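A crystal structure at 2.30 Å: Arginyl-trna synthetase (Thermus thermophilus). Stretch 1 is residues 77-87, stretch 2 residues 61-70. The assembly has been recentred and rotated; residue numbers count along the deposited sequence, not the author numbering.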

# COMPACT_ATOMS: atom_id res chain seq x y z
N TYR A 77 23.13 21.16 -13.23
CA TYR A 77 23.11 20.30 -12.06
C TYR A 77 24.39 20.47 -11.26
O TYR A 77 25.38 21.01 -11.75
CB TYR A 77 23.03 18.82 -12.46
CG TYR A 77 21.76 18.36 -13.15
CD1 TYR A 77 21.52 18.66 -14.49
CD2 TYR A 77 20.82 17.59 -12.47
CE1 TYR A 77 20.37 18.21 -15.14
CE2 TYR A 77 19.66 17.13 -13.10
CZ TYR A 77 19.44 17.44 -14.43
OH TYR A 77 18.30 16.99 -15.05
N LEU A 78 24.35 20.02 -10.01
CA LEU A 78 25.53 20.02 -9.16
C LEU A 78 25.65 18.54 -8.81
O LEU A 78 24.82 18.00 -8.07
CB LEU A 78 25.34 20.85 -7.89
CG LEU A 78 26.54 20.71 -6.93
CD1 LEU A 78 27.84 21.06 -7.66
CD2 LEU A 78 26.36 21.61 -5.72
N ASN A 79 26.65 17.87 -9.39
CA ASN A 79 26.84 16.45 -9.15
C ASN A 79 27.84 16.16 -8.04
O ASN A 79 28.73 16.96 -7.76
CB ASN A 79 27.29 15.75 -10.43
CG ASN A 79 26.23 15.76 -11.51
OD1 ASN A 79 25.03 15.74 -11.22
ND2 ASN A 79 26.67 15.79 -12.75
N PHE A 80 27.68 14.99 -7.42
CA PHE A 80 28.56 14.59 -6.35
C PHE A 80 29.16 13.21 -6.57
O PHE A 80 28.45 12.24 -6.84
CB PHE A 80 27.81 14.59 -5.01
CG PHE A 80 27.13 15.88 -4.69
CD1 PHE A 80 25.89 16.18 -5.24
CD2 PHE A 80 27.74 16.81 -3.85
CE1 PHE A 80 25.26 17.40 -4.95
CE2 PHE A 80 27.13 18.03 -3.56
CZ PHE A 80 25.88 18.32 -4.11
N ARG A 81 30.48 13.13 -6.47
CA ARG A 81 31.17 11.87 -6.62
C ARG A 81 31.47 11.44 -5.19
O ARG A 81 32.08 12.19 -4.43
CB ARG A 81 32.46 12.04 -7.44
CG ARG A 81 33.25 10.75 -7.65
CD ARG A 81 34.06 10.80 -8.94
NE ARG A 81 34.68 12.11 -9.14
CZ ARG A 81 35.72 12.57 -8.46
NH1 ARG A 81 36.29 11.82 -7.51
NH2 ARG A 81 36.19 13.79 -8.70
N LEU A 82 31.02 10.25 -4.82
CA LEU A 82 31.22 9.74 -3.47
C LEU A 82 32.57 9.07 -3.28
O LEU A 82 33.18 8.59 -4.23
CB LEU A 82 30.11 8.73 -3.13
CG LEU A 82 28.66 9.24 -3.21
CD1 LEU A 82 27.70 8.13 -2.81
CD2 LEU A 82 28.48 10.46 -2.30
N ARG A 83 33.05 9.06 -2.04
CA ARG A 83 34.30 8.38 -1.75
C ARG A 83 33.93 6.90 -1.77
O ARG A 83 33.02 6.47 -1.05
CB ARG A 83 34.85 8.77 -0.37
CG ARG A 83 35.28 10.22 -0.25
CD ARG A 83 36.16 10.40 0.97
NE ARG A 83 35.56 9.80 2.16
CZ ARG A 83 36.18 9.65 3.33
NH1 ARG A 83 37.44 10.06 3.47
NH2 ARG A 83 35.55 9.08 4.35
N THR A 84 34.61 6.13 -2.60
CA THR A 84 34.32 4.71 -2.71
C THR A 84 34.22 3.99 -1.37
O THR A 84 33.28 3.24 -1.14
CB THR A 84 35.35 4.05 -3.62
OG1 THR A 84 35.27 4.65 -4.92
CG2 THR A 84 35.09 2.54 -3.74
N GLU A 85 35.18 4.23 -0.48
CA GLU A 85 35.18 3.59 0.83
C GLU A 85 33.91 3.91 1.62
O GLU A 85 33.26 3.00 2.15
CB GLU A 85 36.40 4.04 1.64
CG GLU A 85 36.46 3.44 3.03
CD GLU A 85 37.53 4.07 3.89
OE1 GLU A 85 37.71 3.62 5.04
OE2 GLU A 85 38.21 5.01 3.42
N ALA A 86 33.57 5.19 1.70
CA ALA A 86 32.38 5.62 2.43
C ALA A 86 31.14 5.01 1.80
O ALA A 86 30.22 4.59 2.49
CB ALA A 86 32.29 7.15 2.44
N LEU A 87 31.12 4.98 0.47
CA LEU A 87 30.01 4.42 -0.28
C LEU A 87 29.81 2.94 0.13
O LEU A 87 28.71 2.52 0.49
CB LEU A 87 30.31 4.53 -1.77
CG LEU A 87 29.28 4.17 -2.83
CD1 LEU A 87 29.77 4.71 -4.16
CD2 LEU A 87 29.07 2.66 -2.89
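Stretch 2, residues 61-70: RLPLPEFVEE

Stretch 2 lies on stretch 1 as a short antiparallel strand pairing broken by a beta bulge, with an apolar cluster and two arginine-glutamate salt bridges around it.

Stretch 2 begins as loop. Arg61 is the first residue to leave helical geometry after a helix, and the chain then runs extended from Leu62 to Pro65. A type I beta turn from Pro65 to Val68 follows, with Val68 N hydrogen-bonded to Pro65 O at 3.0 Å. The strand starts at Val68 and continues beyond Glu70. Its partner is strand 77-82 of stretch 1. The two strand axes approach to 4.5 Å, and their N-to-C directions make an angle of 117°. The bridges are antiparallel, although the axes are far from the 180° of an ideal antiparallel pair.

Arg81 and Glu70 form the hydrogen-bonded pair, with CA atoms 5.4 Å apart. Arg81 N donates to Glu70 O at 2.9 Å, and Glu70 N donates to Arg81 O at 3.2 Å. Arg81 O also accepts from Glu69 N at 2.7 Å, at a more bent angle of 134°. This double acceptance accompanies the bulge: the register shifts by one between Arg81 and Leu82. Glu69 has phi/psi of -74/-49, outside the usual extended range. Leu82 then pairs with Val68, CA to CA 4.4 Å, without hydrogen bonds between them, and their side chains diverge. Arg83 N closes the ladder by donating to Phe67 O at 2.9 Å, in a nearly straight bond. Arg83 is also the N-cap residue of the helix that begins at Thr84.

Apolar side chains fill in beside the backbone. The edge of the Phe80 ring meets Leu62 and Val68, with Phe80 CE2 3.6 Å from Leu62 CD2 and Phe80 CD2 4.0 Å from Val68 CG1. Leu82 CD2 lies at the edge of the Phe67 ring, 3.9 Å from Phe67 CD1, and 4.1 Å from Val68 CG2. Ala86 points toward stretch 2, and its CB packs 3.5 Å from Phe67 CB.

The arginines and glutamates of the contact are partly or fully exposed. Arg83 NH2 forms a salt bridge with Glu66 OE1 at 2.7 Å. Arg81 NH2 forms another with Glu70 OE2 at 3.2 Å, although the position of that oxygen is less certain. A water links the stretches as well: it donates to Glu69 OE2 at 2.7 Å and accepts from Thr84 N at 3.0 Å. Together the two stretches bury 674 Å², both sides summed.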

# COMPACT_ATOMS: atom_id res chain seq x y z
N ARG A 61 29.33 27.46 -1.12
CA ARG A 61 28.89 27.54 0.27
C ARG A 61 28.42 26.20 0.83
O ARG A 61 27.68 26.17 1.81
CB ARG A 61 27.77 28.56 0.41
CG ARG A 61 28.15 29.96 -0.01
CD ARG A 61 27.05 30.95 0.28
NE ARG A 61 27.40 32.30 -0.15
CZ ARG A 61 26.65 33.38 0.05
NH1 ARG A 61 25.48 33.27 0.67
NH2 ARG A 61 27.06 34.56 -0.39
N LEU A 62 28.85 25.10 0.22
CA LEU A 62 28.44 23.79 0.69
C LEU A 62 29.54 22.99 1.38
O LEU A 62 30.48 22.53 0.74
CB LEU A 62 27.89 22.95 -0.46
CG LEU A 62 27.47 21.52 -0.10
CD1 LEU A 62 26.41 21.54 0.99
CD2 LEU A 62 26.95 20.81 -1.34
N PRO A 63 29.44 22.83 2.71
CA PRO A 63 30.45 22.06 3.44
C PRO A 63 30.22 20.59 3.11
O PRO A 63 29.20 20.01 3.49
CB PRO A 63 30.16 22.40 4.89
CG PRO A 63 28.67 22.55 4.89
CD PRO A 63 28.41 23.35 3.63
N LEU A 64 31.16 19.99 2.38
CA LEU A 64 31.05 18.60 1.96
C LEU A 64 30.97 17.57 3.07
O LEU A 64 31.80 17.56 3.98
CB LEU A 64 32.22 18.24 1.04
CG LEU A 64 32.37 19.06 -0.25
CD1 LEU A 64 33.62 18.61 -0.99
CD2 LEU A 64 31.13 18.91 -1.12
N PRO A 65 29.96 16.68 3.02
CA PRO A 65 29.86 15.65 4.06
C PRO A 65 31.12 14.80 3.86
O PRO A 65 31.64 14.75 2.74
CB PRO A 65 28.59 14.90 3.67
CG PRO A 65 27.75 15.96 3.01
CD PRO A 65 28.77 16.69 2.16
N GLU A 66 31.61 14.15 4.91
CA GLU A 66 32.83 13.35 4.79
C GLU A 66 32.77 12.23 3.76
O GLU A 66 33.81 11.73 3.34
CB GLU A 66 33.24 12.78 6.17
CG GLU A 66 32.28 11.76 6.79
CD GLU A 66 32.35 10.39 6.14
OE1 GLU A 66 33.47 9.90 5.88
OE2 GLU A 66 31.28 9.79 5.89
N PHE A 67 31.57 11.84 3.34
CA PHE A 67 31.44 10.76 2.37
C PHE A 67 31.47 11.24 0.92
O PHE A 67 31.45 10.43 -0.00
CB PHE A 67 30.17 9.94 2.64
CG PHE A 67 28.90 10.74 2.67
CD1 PHE A 67 28.32 11.22 1.49
CD2 PHE A 67 28.26 11.02 3.88
CE1 PHE A 67 27.14 11.96 1.52
CE2 PHE A 67 27.07 11.76 3.92
CZ PHE A 67 26.51 12.23 2.73
N VAL A 68 31.53 12.55 0.72
CA VAL A 68 31.59 13.11 -0.63
C VAL A 68 33.02 13.43 -1.05
O VAL A 68 33.72 14.20 -0.38
CB VAL A 68 30.72 14.38 -0.77
CG1 VAL A 68 30.90 14.99 -2.16
CG2 VAL A 68 29.26 14.04 -0.54
N GLU A 69 33.45 12.83 -2.15
CA GLU A 69 34.79 13.01 -2.68
C GLU A 69 34.96 14.39 -3.32
O GLU A 69 35.92 15.10 -3.04
CB GLU A 69 35.09 11.93 -3.72
CG GLU A 69 36.48 11.97 -4.34
CD GLU A 69 37.51 11.20 -3.55
OE1 GLU A 69 37.95 11.69 -2.49
OE2 GLU A 69 37.87 10.08 -3.98
N GLU A 70 34.01 14.75 -4.18
CA GLU A 70 34.07 16.03 -4.88
C GLU A 70 32.71 16.43 -5.45
O GLU A 70 31.90 15.57 -5.84
CB GLU A 70 35.09 15.93 -6.02
CG GLU A 70 35.10 17.10 -6.97
CD GLU A 70 36.05 16.88 -8.14
OE1 GLU A 70 37.27 16.73 -7.90
OE2 GLU A 70 35.58 16.86 -9.30
O HOH W 1 37.00 7.52 -3.83